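Cytoplasmic protein (Cryptococcus neoformans var. grubii serotype A, PDB 7LPO) probably hydrolyses the beta-glucosidic bond of steryl glucosides, as a fungal sterylglucosidase of glycoside hydrolase family 5. Local coordinates at residues Ala173-Tyr178 with Gln329-Lys334; Tyr169-Thr174 with Val336-Ser341; Phe194-Trp199 with Leu291-Ser296. All blocks are in the same frame, centred on the assembly; numbering follows the deposited sequence.

Contact 1 (Ala173-Tyr178 with Gln329-Lys334)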
loop_
_atom_site.group_PDB
_atom_site.type_symbol
_atom_site.label_atom_id
_atom_site.label_comp_id
_atom_site.label_asym_id
_atom_site.label_seq_id
_atom_site.Cartn_x
_atom_site.Cartn_y
_atom_site.Cartn_z
ATOM N N ALA A 173 -26.074 0.085 11.358
ATOM C CA ALA A 173 -26.900 0.194 12.560
ATOM C C ALA A 173 -26.127 -0.235 13.801
ATOM O O ALA A 173 -26.242 0.393 14.860
ATOM C CB ALA A 173 -28.166 -0.647 12.399
ATOM N N THR A 174 -25.327 -1.296 13.689
ATOM C CA THR A 174 -24.565 -1.821 14.816
ATOM C C THR A 174 -23.199 -1.156 14.981
ATOM O O THR A 174 -22.477 -1.481 15.925
ATOM C CB THR A 174 -24.358 -3.334 14.661
ATOM O OG1 THR A 174 -23.562 -3.589 13.495
ATOM C CG2 THR A 174 -25.694 -4.081 14.558
ATOM N N ALA A 175 -22.822 -0.243 14.096
ATOM C CA ALA A 175 -21.489 0.342 14.122
ATOM C C ALA A 175 -20.410 -0.722 13.932
ATOM O O ALA A 175 -19.274 -0.562 14.380
ATOM C CB ALA A 175 -21.259 1.114 15.424
ATOM N N ALA A 176 -20.758 -1.827 13.274
ATOM C CA ALA A 176 -19.782 -2.873 13.000
ATOM C C ALA A 176 -18.806 -2.452 11.912
ATOM O O ALA A 176 -17.706 -2.997 11.839
ATOM C CB ALA A 176 -20.503 -4.161 12.601
ATOM N N ALA A 177 -19.194 -1.506 11.067
ATOM C CA ALA A 177 -18.304 -0.881 10.103
ATOM C C ALA A 177 -18.894 0.473 9.738
ATOM O O ALA A 177 -20.117 0.653 9.758
ATOM C CB ALA A 177 -18.124 -1.739 8.848
ATOM N N TYR A 178 -18.018 1.423 9.405
ATOM C CA TYR A 178 -18.431 2.730 8.911
ATOM C C TYR A 178 -18.173 2.756 7.411
ATOM O O TYR A 178 -17.019 2.685 6.973
ATOM C CB TYR A 178 -17.688 3.866 9.607
ATOM C CG TYR A 178 -18.050 4.043 11.053
ATOM C CD1 TYR A 178 -19.376 3.983 11.473
ATOM C CD2 TYR A 178 -17.061 4.268 12.012
ATOM C CE1 TYR A 178 -19.712 4.130 12.801
ATOM C CE2 TYR A 178 -17.389 4.434 13.345
ATOM C CZ TYR A 178 -18.713 4.364 13.730
ATOM O OH TYR A 178 -19.051 4.528 15.049
ATOM N N GLN A 329 -20.455 8.992 23.028
ATOM C CA GLN A 329 -21.572 8.998 22.094
ATOM C C GLN A 329 -22.355 7.702 22.230
ATOM O O GLN A 329 -21.772 6.620 22.333
ATOM C CB GLN A 329 -21.083 9.166 20.650
ATOM C CG GLN A 329 -20.629 10.576 20.327
ATOM C CD GLN A 329 -20.121 10.718 18.910
ATOM O OE1 GLN A 329 -20.747 10.243 17.955
ATOM N NE2 GLN A 329 -18.982 11.381 18.760
ATOM N N THR A 330 -23.675 7.813 22.243
ATOM C CA THR A 330 -24.537 6.644 22.307
ATOM C C THR A 330 -24.763 6.097 20.903
ATOM O O THR A 330 -25.129 6.844 19.988
ATOM C CB THR A 330 -25.874 6.989 22.962
ATOM O OG1 THR A 330 -25.648 7.400 24.316
ATOM C CG2 THR A 330 -26.807 5.786 22.946
ATOM N N ILE A 331 -24.517 4.800 20.736
ATOM C CA ILE A 331 -24.883 4.059 19.531
ATOM C C ILE A 331 -26.018 3.126 19.922
ATOM O O ILE A 331 -25.881 2.324 20.857
ATOM C CB ILE A 331 -23.692 3.281 18.950
ATOM C CG1 ILE A 331 -22.557 4.249 18.580
ATOM C CG2 ILE A 331 -24.125 2.463 17.745
ATOM C CD1 ILE A 331 -21.221 3.557 18.362
ATOM N N ASP A 332 -27.147 3.245 19.232
ATOM C CA ASP A 332 -28.330 2.443 19.541
ATOM C C ASP A 332 -28.787 1.692 18.300
ATOM O O ASP A 332 -29.494 2.266 17.451
ATOM C CB ASP A 332 -29.456 3.324 20.077
ATOM C CG ASP A 332 -30.618 2.515 20.629
ATOM O OD1 ASP A 332 -30.624 1.271 20.456
ATOM O OD2 ASP A 332 -31.523 3.127 21.243
ATOM N N PRO A 333 -28.409 0.418 18.141
ATOM C CA PRO A 333 -28.901 -0.358 16.992
ATOM C C PRO A 333 -30.385 -0.650 17.053
ATOM O O PRO A 333 -30.946 -1.093 16.042
ATOM C CB PRO A 333 -28.083 -1.661 17.061
ATOM C CG PRO A 333 -26.955 -1.385 18.007
ATOM C CD PRO A 333 -27.464 -0.355 18.966
ATOM N N LYS A 334 -31.021 -0.445 18.209
ATOM C CA LYS A 334 -32.454 -0.681 18.389
ATOM C C LYS A 334 -32.830 -2.112 18.027
ATOM O O LYS A 334 -33.784 -2.363 17.285
ATOM C CB LYS A 334 -33.276 0.324 17.585
ATOM C CG LYS A 334 -33.124 1.753 18.079
ATOM C CD LYS A 334 -33.104 2.739 16.924
ATOM C CE LYS A 334 -34.056 3.902 17.192
ATOM N NZ LYS A 334 -33.433 4.956 18.066
#

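Contact 2 (Tyr169-Thr174 with Val336-Ser341)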
loop_
_atom_site.group_PDB
_atom_site.type_symbol
_atom_site.label_atom_id
_atom_site.label_comp_id
_atom_site.label_asym_id
_atom_site.label_seq_id
_atom_site.Cartn_x
_atom_site.Cartn_y
_atom_site.Cartn_z
ATOM N N TYR A 169 -26.334 -5.453 5.506
ATOM C CA TYR A 169 -27.227 -4.321 5.701
ATOM C C TYR A 169 -27.353 -3.890 7.152
ATOM O O TYR A 169 -27.970 -2.851 7.411
ATOM C CB TYR A 169 -28.589 -4.679 5.121
ATOM C CG TYR A 169 -28.432 -5.016 3.663
ATOM C CD1 TYR A 169 -28.093 -4.031 2.748
ATOM C CD2 TYR A 169 -28.567 -6.313 3.208
ATOM C CE1 TYR A 169 -27.916 -4.322 1.413
ATOM C CE2 TYR A 169 -28.405 -6.614 1.868
ATOM C CZ TYR A 169 -28.076 -5.613 0.977
ATOM O OH TYR A 169 -27.904 -5.893 -0.359
ATOM N N HIS A 170 -26.755 -4.622 8.091
ATOM C CA HIS A 170 -26.809 -4.257 9.500
ATOM C C HIS A 170 -25.484 -3.692 10.009
ATOM O O HIS A 170 -25.359 -3.414 11.208
ATOM C CB HIS A 170 -27.239 -5.470 10.327
ATOM C CG HIS A 170 -28.623 -5.942 10.006
ATOM N ND1 HIS A 170 -29.137 -7.128 10.483
ATOM C CD2 HIS A 170 -29.595 -5.395 9.239
ATOM C CE1 HIS A 170 -30.364 -7.291 10.025
ATOM N NE2 HIS A 170 -30.668 -6.252 9.271
ATOM N N LEU A 171 -24.501 -3.507 9.121
ATOM C CA LEU A 171 -23.190 -3.019 9.528
ATOM C C LEU A 171 -23.282 -1.627 10.134
ATOM O O LEU A 171 -22.668 -1.349 11.169
ATOM C CB LEU A 171 -22.250 -3.005 8.321
ATOM C CG LEU A 171 -21.860 -4.372 7.753
ATOM C CD1 LEU A 171 -21.284 -4.272 6.343
ATOM C CD2 LEU A 171 -20.850 -5.019 8.716
ATOM N N THR A 172 -24.060 -0.745 9.511
ATOM C CA THR A 172 -24.143 0.640 9.960
ATOM C C THR A 172 -24.922 0.758 11.265
ATOM O O THR A 172 -24.501 1.467 12.185
ATOM C CB THR A 172 -24.791 1.492 8.867
ATOM O OG1 THR A 172 -23.951 1.495 7.704
ATOM C CG2 THR A 172 -25.018 2.920 9.349
ATOM N N ALA A 173 -26.074 0.085 11.358
ATOM C CA ALA A 173 -26.900 0.194 12.560
ATOM C C ALA A 173 -26.127 -0.235 13.801
ATOM O O ALA A 173 -26.242 0.393 14.860
ATOM C CB ALA A 173 -28.166 -0.647 12.399
ATOM N N THR A 174 -25.327 -1.296 13.689
ATOM C CA THR A 174 -24.565 -1.821 14.816
ATOM C C THR A 174 -23.199 -1.156 14.981
ATOM O O THR A 174 -22.477 -1.481 15.925
ATOM C CB THR A 174 -24.358 -3.334 14.661
ATOM O OG1 THR A 174 -23.562 -3.589 13.495
ATOM C CG2 THR A 174 -25.694 -4.081 14.558
ATOM N N VAL A 336 -31.398 -4.258 16.164
ATOM C CA VAL A 336 -30.835 -4.799 14.936
ATOM C C VAL A 336 -29.525 -5.499 15.258
ATOM O O VAL A 336 -28.698 -4.990 16.025
ATOM C CB VAL A 336 -30.641 -3.686 13.893
ATOM C CG1 VAL A 336 -29.814 -4.185 12.738
ATOM C CG2 VAL A 336 -32.002 -3.169 13.410
ATOM N N LYS A 337 -29.336 -6.682 14.686
ATOM C CA LYS A 337 -28.173 -7.513 14.958
ATOM C C LYS A 337 -27.303 -7.628 13.718
ATOM O O LYS A 337 -27.801 -7.645 12.589
ATOM C CB LYS A 337 -28.598 -8.910 15.417
ATOM C CG LYS A 337 -29.343 -8.899 16.738
ATOM C CD LYS A 337 -29.835 -10.275 17.126
ATOM C CE LYS A 337 -30.654 -10.200 18.410
ATOM N NZ LYS A 337 -31.384 -11.471 18.703
ATOM N N LEU A 338 -25.989 -7.702 13.945
ATOM C CA LEU A 338 -25.054 -7.830 12.832
ATOM C C LEU A 338 -25.192 -9.177 12.136
ATOM O O LEU A 338 -24.888 -9.300 10.945
ATOM C CB LEU A 338 -23.620 -7.655 13.335
ATOM C CG LEU A 338 -22.518 -7.939 12.317
ATOM C CD1 LEU A 338 -22.558 -6.879 11.217
ATOM C CD2 LEU A 338 -21.138 -7.984 12.961
ATOM N N TRP A 339 -25.653 -10.186 12.851
ATOM C CA TRP A 339 -25.523 -11.565 12.416
ATOM C C TRP A 339 -26.699 -11.989 11.552
ATOM O O TRP A 339 -27.857 -11.759 11.907
ATOM C CB TRP A 339 -25.395 -12.467 13.640
ATOM C CG TRP A 339 -24.376 -11.931 14.578
ATOM C CD1 TRP A 339 -24.602 -11.271 15.740
ATOM C CD2 TRP A 339 -22.954 -11.984 14.408
ATOM N NE1 TRP A 339 -23.406 -10.924 16.326
ATOM C CE2 TRP A 339 -22.379 -11.340 15.518
ATOM C CE3 TRP A 339 -22.115 -12.509 13.422
ATOM C CZ2 TRP A 339 -21.002 -11.210 15.675
ATOM C CZ3 TRP A 339 -20.740 -12.378 13.575
ATOM C CH2 TRP A 339 -20.200 -11.730 14.691
ATOM N N LEU A 340 -26.377 -12.574 10.402
ATOM C CA LEU A 340 -27.361 -13.186 9.525
ATOM C C LEU A 340 -28.262 -14.142 10.290
ATOM O O LEU A 340 -27.781 -15.050 10.970
ATOM C CB LEU A 340 -26.629 -13.961 8.431
ATOM C CG LEU A 340 -26.492 -13.460 7.002
ATOM C CD1 LEU A 340 -26.051 -14.663 6.145
ATOM C CD2 LEU A 340 -27.739 -12.839 6.466
ATOM N N SER A 341 -29.570 -13.961 10.149
ATOM C CA SER A 341 -30.498 -15.003 10.568
ATOM C C SER A 341 -30.393 -16.217 9.641
ATOM O O SER A 341 -29.889 -16.140 8.516
ATOM C CB SER A 341 -31.935 -14.485 10.572
ATOM O OG SER A 341 -32.475 -14.518 9.263
#

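Contact 3 (Phe194-Trp199 with Leu291-Ser296)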
loop_
_atom_site.group_PDB
_atom_site.type_symbol
_atom_site.label_atom_id
_atom_site.label_comp_id
_atom_site.label_asym_id
_atom_site.label_seq_id
_atom_site.Cartn_x
_atom_site.Cartn_y
_atom_site.Cartn_z
ATOM N N PHE A 194 -17.780 12.841 5.846
ATOM C CA PHE A 194 -17.033 11.682 6.338
ATOM C C PHE A 194 -15.735 12.138 7.002
ATOM O O PHE A 194 -14.907 12.780 6.339
ATOM C CB PHE A 194 -16.750 10.747 5.162
ATOM C CG PHE A 194 -16.479 9.321 5.548
ATOM C CD1 PHE A 194 -17.214 8.695 6.531
ATOM C CD2 PHE A 194 -15.491 8.601 4.903
ATOM C CE1 PHE A 194 -16.956 7.385 6.879
ATOM C CE2 PHE A 194 -15.237 7.286 5.236
ATOM C CZ PHE A 194 -15.963 6.680 6.229
ATOM N N PRO A 195 -15.527 11.867 8.292
ATOM C CA PRO A 195 -14.330 12.398 8.962
ATOM C C PRO A 195 -13.046 11.888 8.324
ATOM O O PRO A 195 -12.950 10.740 7.884
ATOM C CB PRO A 195 -14.477 11.911 10.412
ATOM C CG PRO A 195 -15.928 11.646 10.589
ATOM C CD PRO A 195 -16.443 11.201 9.236
ATOM N N ALA A 196 -12.046 12.760 8.297
ATOM C CA ALA A 196 -10.762 12.441 7.687
ATOM C C ALA A 196 -10.163 11.165 8.260
ATOM O O ALA A 196 -9.966 11.043 9.474
ATOM C CB ALA A 196 -9.792 13.605 7.897
ATOM N N MET A 197 -9.857 10.225 7.370
ATOM C CA MET A 197 -9.088 9.027 7.690
ATOM C C MET A 197 -9.792 8.130 8.696
ATOM O O MET A 197 -9.160 7.253 9.299
ATOM C CB MET A 197 -7.703 9.398 8.223
ATOM C CG MET A 197 -6.769 10.058 7.203
ATOM S SD MET A 197 -6.841 9.362 5.533
ATOM C CE MET A 197 -5.522 8.209 5.561
ATOM N N ILE A 198 -11.094 8.325 8.913
ATOM C CA ILE A 198 -11.778 7.453 9.854
ATOM C C ILE A 198 -11.935 6.052 9.279
ATOM O O ILE A 198 -12.153 5.099 10.034
ATOM C CB ILE A 198 -13.138 8.046 10.262
ATOM C CG1 ILE A 198 -13.625 7.385 11.556
ATOM C CG2 ILE A 198 -14.150 7.876 9.169
ATOM C CD1 ILE A 198 -14.830 8.082 12.182
ATOM N N TRP A 199 -11.799 5.894 7.959
ATOM C CA TRP A 199 -11.989 4.579 7.355
ATOM C C TRP A 199 -11.076 3.549 7.999
ATOM O O TRP A 199 -11.424 2.359 8.069
ATOM C CB TRP A 199 -11.748 4.651 5.842
ATOM C CG TRP A 199 -10.317 4.898 5.467
ATOM C CD1 TRP A 199 -9.747 6.098 5.143
ATOM C CD2 TRP A 199 -9.277 3.923 5.372
ATOM N NE1 TRP A 199 -8.407 5.927 4.862
ATOM C CE2 TRP A 199 -8.098 4.600 4.996
ATOM C CE3 TRP A 199 -9.226 2.538 5.568
ATOM C CZ2 TRP A 199 -6.889 3.948 4.831
ATOM C CZ3 TRP A 199 -8.019 1.890 5.393
ATOM C CH2 TRP A 199 -6.870 2.597 5.027
ATOM N N LEU A 291 -4.407 4.182 16.243
ATOM C CA LEU A 291 -5.481 4.771 15.454
ATOM C C LEU A 291 -6.795 4.690 16.226
ATOM O O LEU A 291 -7.417 3.626 16.316
ATOM C CB LEU A 291 -5.604 4.079 14.104
ATOM C CG LEU A 291 -6.639 4.709 13.176
ATOM C CD1 LEU A 291 -6.525 6.217 13.192
ATOM C CD2 LEU A 291 -6.493 4.165 11.762
ATOM N N LYS A 292 -7.209 5.822 16.787
ATOM C CA LYS A 292 -8.536 5.981 17.360
ATOM C C LYS A 292 -9.104 7.292 16.853
ATOM O O LYS A 292 -8.447 8.333 16.949
ATOM C CB LYS A 292 -8.507 5.978 18.885
ATOM C CG LYS A 292 -7.730 4.826 19.485
ATOM C CD LYS A 292 -7.679 4.943 20.994
ATOM C CE LYS A 292 -6.247 4.972 21.489
ATOM N NZ LYS A 292 -6.160 4.634 22.933
ATOM N N LYS A 293 -10.317 7.247 16.321
ATOM C CA LYS A 293 -10.964 8.457 15.846
ATOM C C LYS A 293 -12.449 8.182 15.706
ATOM O O LYS A 293 -12.846 7.128 15.199
ATOM C CB LYS A 293 -10.389 8.927 14.508
ATOM C CG LYS A 293 -11.162 10.088 13.912
ATOM C CD LYS A 293 -10.273 10.963 13.057
ATOM C CE LYS A 293 -10.958 12.288 12.771
ATOM N NZ LYS A 293 -10.218 13.092 11.771
ATOM N N GLY A 294 -13.259 9.135 16.154
ATOM C CA GLY A 294 -14.689 8.965 16.150
ATOM C C GLY A 294 -15.113 7.989 17.226
ATOM O O GLY A 294 -14.331 7.642 18.127
ATOM N N PRO A 295 -16.362 7.524 17.150
ATOM C CA PRO A 295 -16.859 6.581 18.164
ATOM C C PRO A 295 -16.075 5.282 18.107
ATOM O O PRO A 295 -15.966 4.654 17.054
ATOM C CB PRO A 295 -18.331 6.371 17.783
ATOM C CG PRO A 295 -18.643 7.435 16.745
ATOM C CD PRO A 295 -17.340 7.768 16.076
ATOM N N SER A 296 -15.539 4.873 19.252
ATOM C CA SER A 296 -14.608 3.750 19.323
ATOM C C SER A 296 -15.067 2.757 20.380
ATOM O O SER A 296 -14.633 2.810 21.538
ATOM C CB SER A 296 -13.190 4.238 19.617
ATOM O OG SER A 296 -12.827 5.293 18.737
#

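Contact 1 (Ala173-Tyr178 with Gln329-Lys334)
At the end of strand 322-331, an outermost strand of a three-stranded antiparallel sheet, I331 and P333 pack against the alanine-rich loop A173-Y178. No hydrogen bond crosses between the two segments; the fit rests on van der Waals packing of I331 and P333 on the loop, partly against its carbonyl A173 O. I331 CD1 lies 3.8 Å from A175 CB and I331 CG2 lies 3.9 Å from that same CB. With CG1 anti to the carbonyl carbon (chi1 -60°), CG2 is left anti to the backbone N. Isoleucine's two branches can thus both reach the small A175 methyl, and I331 CD1 also meets Y178 OH, tip to tip, at 4.1 Å. Proline suits the next place by laying a compact ring on the loop backbone: P333 CB lies 3.5 Å from A173 O and P333 CG 4.0 Å from T174 CA, while P333 CA adds a weak, bent CH...O contact to A173 O. Between these two residues D332 points away, and its OD1 accepts from K334 N at 2.9 Å to form an Asx turn as the strand gives way to loop. I331 and P333 also touch L305 of helix 299-306, and I331 reaches P295 of strand 294-295 and V313 of strand 311-319.

Contact 2 (Tyr169-Thr174 with Val336-Ser341)
H170 meets V336 and K337 with two different parts of its imidazole. At the edge, ND1 donates to K337 O; the modelled N...O distance of 2.5 Å is unusually short and its exact length doubtful, and the N-H points off the line to the oxygen (135°). The oxygen is tilted 22° out of the ring plane, and the nitrogen approaches nearly along the C=O axis. Over one face lies V336 CG1, 3.7 Å from the ring centroid, a CH-pi contact displaced toward the rim on the side of H170 CG. V336 places CG1 there by holding it anti to its backbone N (chi1 169°), and the same methyl touches A173 CB. Histidine suits the place because a single flat group offers both an N-H for a backbone carbonyl and a face for a methyl.

Next to the ring, L338 CD1 packs obliquely on L171 CD2 at 3.6 Å, and L338 runs at about a right angle to T174, whose OG1 lies against L338 CB and CD1. T174 CG2 turns toward V336 O (3.5 Å).

Within 169-174, T174 is bonded back to H170: H170 O accepts from T174 OG1 at 2.9 Å and from T174 N at 3.3 Å, the donors arriving from opposite faces of the carbonyl plane. Threonine suits the place because its hydroxyl bonds H170 O while its methyl faces V336 O.

In the second shell, the backbone of L338 is hydrogen-bonded to D167 and G306. Farther on, S341 OG caps D344 N at the start of helix 342-348. L171 and L338 also rest on A207 and L206 of helix 206-221, and L171 touches L161 of helix 159-163, so the contact joins the loop following strand 322-331 to the long loop between those two helices.

Contact 3 (Phe194-Trp199 with Leu291-Ser296)
I198, which reaches K293 and G294 with one branch, lays the other on F194: its CG2 sits 3.6 Å above one face of the F194 ring, offset toward the rim. The F194 ring also stacks with H180 and meets W183 edge-to-face. The second flat group is the A196 carbonyl. K293 NZ donates to A196 O at 3.1 Å, lying in the carbonyl plane on a lone pair, with a C=O...N angle of 131°. K293 reaches across to the turn because CG is anti to its backbone N (chi1 173°) and the chain stays extended beyond it; a long lysine suits the place, passing P195 loosely (P195 CB to K293 CE 4.3 Å) and bringing its ammonium to A196 O. At the other end of the lysine, near its backbone, I198 CG1 lies 3.7 Å from K293 O, and I198 CD1 4.1 Å from G294 CA. Glycine suits position 294: its phi is positive, and a beta carbon there would collide with I198 CD1. The A196 oxygen belongs to the central peptide of a type II beta turn, with M197 at positive phi (63°) and I198 N bonded to P195 O at 3.2 Å; a lysine from beside strand 294-295 binds this carbonyl.

All three contacts draw their first segment from the long loop between helices 159-163 and 206-221. Contacts 1 and 2 share A173 and T174, with centres about 9 Å apart; A176 N probably bonds to L171 O (2.9 Å), and A176 CB packs on L338 CD1 (3.7 Å). Contact 3 lies about 14 Å from contact 1, centre to centre. Y178 OH, 3.4 Å from P295 CB, joins them directly from loop to strand, and I331 CD1, 4.1 Å from P295 CB, joins them within the small sheet. Contacts 2 and 3, with centres about 20 Å apart and nearest atoms about 9 Å apart, do not touch, so contact 1 bridges them. Along the chain, contact 3 is nested within the loops closed by the other two.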